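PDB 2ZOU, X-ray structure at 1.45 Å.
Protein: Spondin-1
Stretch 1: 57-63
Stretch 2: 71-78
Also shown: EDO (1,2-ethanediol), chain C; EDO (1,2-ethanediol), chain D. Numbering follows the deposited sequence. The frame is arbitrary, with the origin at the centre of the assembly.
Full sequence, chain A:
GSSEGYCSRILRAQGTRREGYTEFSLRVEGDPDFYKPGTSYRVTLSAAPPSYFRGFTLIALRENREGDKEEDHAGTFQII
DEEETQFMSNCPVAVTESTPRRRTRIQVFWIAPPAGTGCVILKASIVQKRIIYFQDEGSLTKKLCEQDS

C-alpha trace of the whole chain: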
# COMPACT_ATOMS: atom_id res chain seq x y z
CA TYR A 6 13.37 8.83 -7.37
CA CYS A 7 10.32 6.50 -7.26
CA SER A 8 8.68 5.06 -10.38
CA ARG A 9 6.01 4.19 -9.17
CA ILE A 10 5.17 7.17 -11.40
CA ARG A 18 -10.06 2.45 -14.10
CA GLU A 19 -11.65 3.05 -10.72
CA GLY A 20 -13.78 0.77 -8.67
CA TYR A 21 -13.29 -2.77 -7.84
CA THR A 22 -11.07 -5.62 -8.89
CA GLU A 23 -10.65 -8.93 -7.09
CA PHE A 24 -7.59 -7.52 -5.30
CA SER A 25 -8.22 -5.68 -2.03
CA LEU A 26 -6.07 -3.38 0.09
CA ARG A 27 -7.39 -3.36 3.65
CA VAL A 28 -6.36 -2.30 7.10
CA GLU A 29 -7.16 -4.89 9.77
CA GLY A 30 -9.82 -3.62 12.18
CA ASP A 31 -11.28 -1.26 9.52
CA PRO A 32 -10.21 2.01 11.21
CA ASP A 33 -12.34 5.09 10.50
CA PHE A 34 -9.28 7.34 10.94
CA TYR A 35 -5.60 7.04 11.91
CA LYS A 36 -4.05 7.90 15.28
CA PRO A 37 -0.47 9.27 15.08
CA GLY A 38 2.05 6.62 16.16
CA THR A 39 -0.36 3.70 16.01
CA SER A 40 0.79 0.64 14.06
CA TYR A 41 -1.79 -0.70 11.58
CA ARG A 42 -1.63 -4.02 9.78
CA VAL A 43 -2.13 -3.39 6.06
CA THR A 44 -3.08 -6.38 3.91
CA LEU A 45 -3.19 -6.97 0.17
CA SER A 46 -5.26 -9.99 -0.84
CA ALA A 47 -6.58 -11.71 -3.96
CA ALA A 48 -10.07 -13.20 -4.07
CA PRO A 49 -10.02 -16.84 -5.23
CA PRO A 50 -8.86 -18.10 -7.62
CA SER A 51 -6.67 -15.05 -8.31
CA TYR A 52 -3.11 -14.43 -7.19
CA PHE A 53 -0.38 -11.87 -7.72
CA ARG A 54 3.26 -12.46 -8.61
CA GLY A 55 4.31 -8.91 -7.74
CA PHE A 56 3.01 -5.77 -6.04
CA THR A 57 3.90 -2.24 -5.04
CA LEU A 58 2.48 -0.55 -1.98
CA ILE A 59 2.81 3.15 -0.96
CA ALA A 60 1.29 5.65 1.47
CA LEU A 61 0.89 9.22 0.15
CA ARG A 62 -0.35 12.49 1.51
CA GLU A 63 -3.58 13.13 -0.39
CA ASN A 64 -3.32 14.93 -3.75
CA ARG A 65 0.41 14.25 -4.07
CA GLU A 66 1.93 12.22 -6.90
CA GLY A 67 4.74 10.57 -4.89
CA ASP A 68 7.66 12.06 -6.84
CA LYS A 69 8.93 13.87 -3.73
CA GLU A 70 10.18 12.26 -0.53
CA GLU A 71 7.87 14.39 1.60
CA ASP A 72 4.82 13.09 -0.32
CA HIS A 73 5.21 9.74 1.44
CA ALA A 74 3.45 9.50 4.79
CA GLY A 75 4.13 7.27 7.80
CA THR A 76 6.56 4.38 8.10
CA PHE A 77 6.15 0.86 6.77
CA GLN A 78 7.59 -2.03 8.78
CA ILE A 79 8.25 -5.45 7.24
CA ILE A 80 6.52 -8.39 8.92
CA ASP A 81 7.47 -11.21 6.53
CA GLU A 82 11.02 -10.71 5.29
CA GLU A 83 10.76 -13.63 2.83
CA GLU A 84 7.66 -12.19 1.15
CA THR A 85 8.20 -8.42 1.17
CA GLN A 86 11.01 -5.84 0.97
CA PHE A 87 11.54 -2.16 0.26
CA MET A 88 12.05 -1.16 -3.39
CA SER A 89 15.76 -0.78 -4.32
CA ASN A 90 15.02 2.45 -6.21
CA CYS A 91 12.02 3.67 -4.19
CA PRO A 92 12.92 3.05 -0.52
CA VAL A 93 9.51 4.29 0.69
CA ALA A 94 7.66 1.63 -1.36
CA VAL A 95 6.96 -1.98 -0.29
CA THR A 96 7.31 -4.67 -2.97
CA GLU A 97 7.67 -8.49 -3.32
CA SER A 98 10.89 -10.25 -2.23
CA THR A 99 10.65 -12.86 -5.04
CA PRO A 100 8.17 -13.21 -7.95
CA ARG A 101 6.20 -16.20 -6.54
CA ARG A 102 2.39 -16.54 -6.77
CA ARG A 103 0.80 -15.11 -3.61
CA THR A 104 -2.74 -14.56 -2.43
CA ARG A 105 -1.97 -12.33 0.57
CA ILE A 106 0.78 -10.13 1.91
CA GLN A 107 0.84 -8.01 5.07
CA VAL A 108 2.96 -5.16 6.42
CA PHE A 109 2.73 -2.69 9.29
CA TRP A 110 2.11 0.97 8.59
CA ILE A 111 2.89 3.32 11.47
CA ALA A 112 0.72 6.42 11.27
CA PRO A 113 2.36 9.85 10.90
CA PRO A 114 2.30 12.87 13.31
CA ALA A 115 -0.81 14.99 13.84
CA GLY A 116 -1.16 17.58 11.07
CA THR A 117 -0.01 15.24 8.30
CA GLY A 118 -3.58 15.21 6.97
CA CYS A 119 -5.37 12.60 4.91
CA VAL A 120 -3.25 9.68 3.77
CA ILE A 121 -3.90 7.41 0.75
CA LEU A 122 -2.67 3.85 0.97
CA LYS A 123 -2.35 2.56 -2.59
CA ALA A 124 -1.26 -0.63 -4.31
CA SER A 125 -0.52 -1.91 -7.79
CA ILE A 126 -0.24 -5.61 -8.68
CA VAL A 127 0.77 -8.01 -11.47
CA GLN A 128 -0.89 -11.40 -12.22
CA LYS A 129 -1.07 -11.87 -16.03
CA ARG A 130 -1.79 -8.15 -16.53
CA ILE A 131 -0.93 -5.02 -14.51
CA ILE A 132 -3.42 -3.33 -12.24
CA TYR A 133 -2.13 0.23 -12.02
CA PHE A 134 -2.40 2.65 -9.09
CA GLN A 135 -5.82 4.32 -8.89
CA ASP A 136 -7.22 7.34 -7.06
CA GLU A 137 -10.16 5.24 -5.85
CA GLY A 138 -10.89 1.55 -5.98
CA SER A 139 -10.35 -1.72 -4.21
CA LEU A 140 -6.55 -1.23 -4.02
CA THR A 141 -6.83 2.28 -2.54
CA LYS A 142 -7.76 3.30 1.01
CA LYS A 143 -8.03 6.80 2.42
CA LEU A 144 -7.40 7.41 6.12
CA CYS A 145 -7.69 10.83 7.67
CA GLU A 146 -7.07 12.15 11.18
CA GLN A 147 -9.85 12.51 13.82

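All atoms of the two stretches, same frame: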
# COMPACT_ATOMS: atom_id res chain seq x y z
N THR A 57 3.27 -3.43 -5.60
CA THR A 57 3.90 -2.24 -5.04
C THR A 57 2.89 -1.57 -4.14
O THR A 57 1.74 -1.40 -4.52
CB THR A 57 4.31 -1.25 -6.13
OG1 THR A 57 5.14 -1.91 -7.10
CG2 THR A 57 5.11 -0.10 -5.51
N LEU A 58 3.34 -1.15 -2.97
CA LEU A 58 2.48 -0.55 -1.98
C LEU A 58 3.11 0.74 -1.44
O LEU A 58 4.28 0.73 -1.03
CB LEU A 58 2.25 -1.55 -0.84
CG LEU A 58 1.62 -1.02 0.44
CD1 LEU A 58 0.22 -0.52 0.18
CD2 LEU A 58 1.61 -2.08 1.53
N ILE A 59 2.34 1.84 -1.46
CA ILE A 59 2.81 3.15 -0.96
C ILE A 59 1.77 3.82 -0.08
O ILE A 59 0.61 3.41 -0.06
CB ILE A 59 3.25 4.09 -2.12
CG1 ILE A 59 2.07 4.34 -3.08
CG2 ILE A 59 4.47 3.50 -2.83
CD1 ILE A 59 2.40 5.29 -4.22
N ALA A 60 2.20 4.83 0.68
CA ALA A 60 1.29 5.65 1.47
C ALA A 60 1.63 7.11 1.17
O ALA A 60 2.75 7.54 1.44
CB ALA A 60 1.49 5.37 2.95
N LEU A 61 0.66 7.85 0.62
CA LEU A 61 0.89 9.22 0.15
C LEU A 61 0.00 10.20 0.87
O LEU A 61 -1.17 9.92 1.14
CB LEU A 61 0.58 9.33 -1.34
CG LEU A 61 1.43 8.48 -2.28
CD1 LEU A 61 1.02 8.76 -3.74
CD2 LEU A 61 2.92 8.77 -2.07
N ARG A 62 0.52 11.40 1.15
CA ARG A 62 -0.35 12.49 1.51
C ARG A 62 -1.32 12.67 0.35
O ARG A 62 -0.92 12.58 -0.81
CB ARG A 62 0.49 13.75 1.71
CG ARG A 62 1.40 13.66 2.93
CD ARG A 62 1.93 15.03 3.28
NE ARG A 62 2.95 14.99 4.32
CZ ARG A 62 3.17 15.97 5.19
NH1 ARG A 62 2.42 17.06 5.17
NH2 ARG A 62 4.12 15.85 6.10
N GLU A 63 -2.58 12.92 0.66
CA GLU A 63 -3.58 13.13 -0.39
C GLU A 63 -3.20 14.24 -1.38
O GLU A 63 -2.61 15.26 -0.99
CB GLU A 63 -4.96 13.41 0.20
CG GLU A 63 -6.08 13.10 -0.80
CD GLU A 63 -7.48 13.24 -0.22
OE1 GLU A 63 -7.62 13.82 0.89
OE2 GLU A 63 -8.43 12.76 -0.88
N GLU A 71 8.83 13.91 0.62
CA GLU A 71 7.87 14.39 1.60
C GLU A 71 6.42 14.08 1.25
O GLU A 71 5.54 14.29 2.07
CB GLU A 71 8.04 15.90 1.86
CG GLU A 71 7.77 16.79 0.65
CD GLU A 71 9.02 17.12 -0.16
OE1 GLU A 71 10.04 16.40 -0.07
OE2 GLU A 71 8.99 18.14 -0.88
N ASP A 72 6.16 13.56 0.04
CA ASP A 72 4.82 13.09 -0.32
C ASP A 72 4.44 11.81 0.42
O ASP A 72 3.26 11.52 0.58
CB ASP A 72 4.73 12.74 -1.80
CG ASP A 72 4.91 13.94 -2.72
OD1 ASP A 72 4.86 15.10 -2.25
OD2 ASP A 72 5.12 13.70 -3.93
N HIS A 73 5.44 11.04 0.82
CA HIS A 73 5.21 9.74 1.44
C HIS A 73 5.00 9.88 2.94
O HIS A 73 5.78 10.53 3.63
CB HIS A 73 6.38 8.83 1.09
CG HIS A 73 6.39 8.42 -0.35
ND1 HIS A 73 6.89 9.22 -1.35
CD2 HIS A 73 5.92 7.30 -0.94
CE1 HIS A 73 6.73 8.60 -2.51
NE2 HIS A 73 6.15 7.44 -2.29
N ALA A 74 3.91 9.29 3.42
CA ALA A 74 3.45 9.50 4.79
C ALA A 74 3.59 8.23 5.62
O ALA A 74 3.33 7.12 5.13
CB ALA A 74 2.00 9.93 4.77
N GLY A 75 4.01 8.39 6.87
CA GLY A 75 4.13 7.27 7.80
C GLY A 75 5.35 6.42 7.50
O GLY A 75 6.18 6.79 6.66
N THR A 76 5.42 5.28 8.17
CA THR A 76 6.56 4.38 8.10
C THR A 76 6.04 2.95 7.96
O THR A 76 5.30 2.45 8.81
CB THR A 76 7.41 4.47 9.40
OG1 THR A 76 8.03 5.75 9.44
CG2 THR A 76 8.49 3.38 9.48
N PHE A 77 6.40 2.29 6.87
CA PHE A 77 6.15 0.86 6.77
C PHE A 77 7.18 0.06 7.57
O PHE A 77 8.34 0.45 7.68
CB PHE A 77 6.16 0.40 5.33
CG PHE A 77 5.00 0.89 4.53
CD1 PHE A 77 3.72 0.33 4.69
CD2 PHE A 77 5.18 1.90 3.59
CE1 PHE A 77 2.64 0.78 3.92
CE2 PHE A 77 4.10 2.36 2.83
CZ PHE A 77 2.84 1.81 2.98
N GLN A 78 6.73 -1.07 8.10
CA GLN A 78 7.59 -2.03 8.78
C GLN A 78 7.32 -3.44 8.27
O GLN A 78 6.18 -3.90 8.28
CB GLN A 78 7.39 -1.96 10.28
CG GLN A 78 8.33 -2.90 11.04
CD GLN A 78 8.14 -2.86 12.53
OE1 GLN A 78 7.14 -2.34 13.02
NE2 GLN A 78 9.09 -3.41 13.26
C1 EDO C . 3.14 15.71 -6.31
O1 EDO C . 1.87 16.33 -6.16
C2 EDO C . 4.08 16.20 -5.22
O2 EDO C . 5.41 15.80 -5.52
C1 EDO D . 3.17 -3.81 -10.92
O1 EDO D . 2.97 -2.39 -10.81
C2 EDO D . 3.25 -4.42 -9.53
O2 EDO D . 4.31 -3.80 -8.78
O HOH W 1 5.08 13.13 4.56

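The most unusual feature of this contact is a methyl group seated on an imidazole. Leu61 CD2 lies 3.6 Å from the centroid of the His73 ring and only 16° off the ring normal, so the contact is a CH-pi interaction over one face. Its closest atom pair is Leu61 CD2 to His73 NE2, at 3.5 Å. The CA-to-CB bonds of both residues point away from the opposing stretch. The ends of both side chains nevertheless come nearer, and there they meet. Leu61 takes the m rotamer at chi1 and t at chi2, and His73 has chi1 at -70°. Ile59 reaches the same ring at its edge, with CG2 4.3 Å from His73 NE2.

This pairing sits directly on the backbone register. Leu61 and His73 form a single beta bridge, with their CA atoms 4.5 Å apart. Two hydrogen bonds flank the bridge. Ala74 N donates to Ala60 O at 2.9 Å, with an angle of 167° at the hydrogen. Arg62 N donates to Asp72 O at 2.8 Å, with an angle of 164°. Both are of ordinary length and nearly straight.

The same two carbonyl oxygens also receive CA-H...O contacts. His73 CA lies 3.3 Å from Ala60 O, and Leu61 CA lies 3.3 Å from Asp72 O. The angles at the hydrogen are 139° and 137°, more bent than those of the N-H bonds. Each oxygen thus faces an amide and the CA of the residue before it. The CA-H...O contacts go with the close approach of the chains at this bridge.

Beyond the bridge, Phe77 fills the space beside the strand of stretch 1. Its CA-to-CB bond points toward that strand, and its ring ends among Leu58, Ile59 and Ala60. Ala60 CB is 3.8 Å from Phe77 CZ. Leu58 CD2 is 3.9 Å from Phe77 CE1; the leucine starts sideways, but its end comes nearer. The backbone meets the ring at its edge, with Ile59 C 3.8 Å from CZ and Ala60 N 3.8 Å from CE2 of Phe77. Phe77 is the residue most covered by the other stretch.

At the other end, Ala74 points toward stretch 1. Its CB packs 4.2 Å from Arg62 CG, against the aliphatic part of that side chain. The polar part of Arg62 is tied in through water 1. This water accepts from Arg62 NE at 2.8 Å. It donates to Glu71 O at 2.8 Å and to His73 O at 2.8 Å. One water therefore links the arginine to two backbone carbonyls of stretch 2. The CA-to-CB bond of Glu71 points sideways, and the end of its side chain leads away from stretch 1.

Two 1,2-ethanediol molecules, probably from the crystallisation liquor, lie near these stretches. One hydroxyl of the chain D molecule, O2, is hydrogen-bonded to Thr57 OG1 at 2.7 Å. In the chain C molecule, O2 is 2.6 Å from Asp72 OD2. Thr57 itself makes no contact with stretch 2.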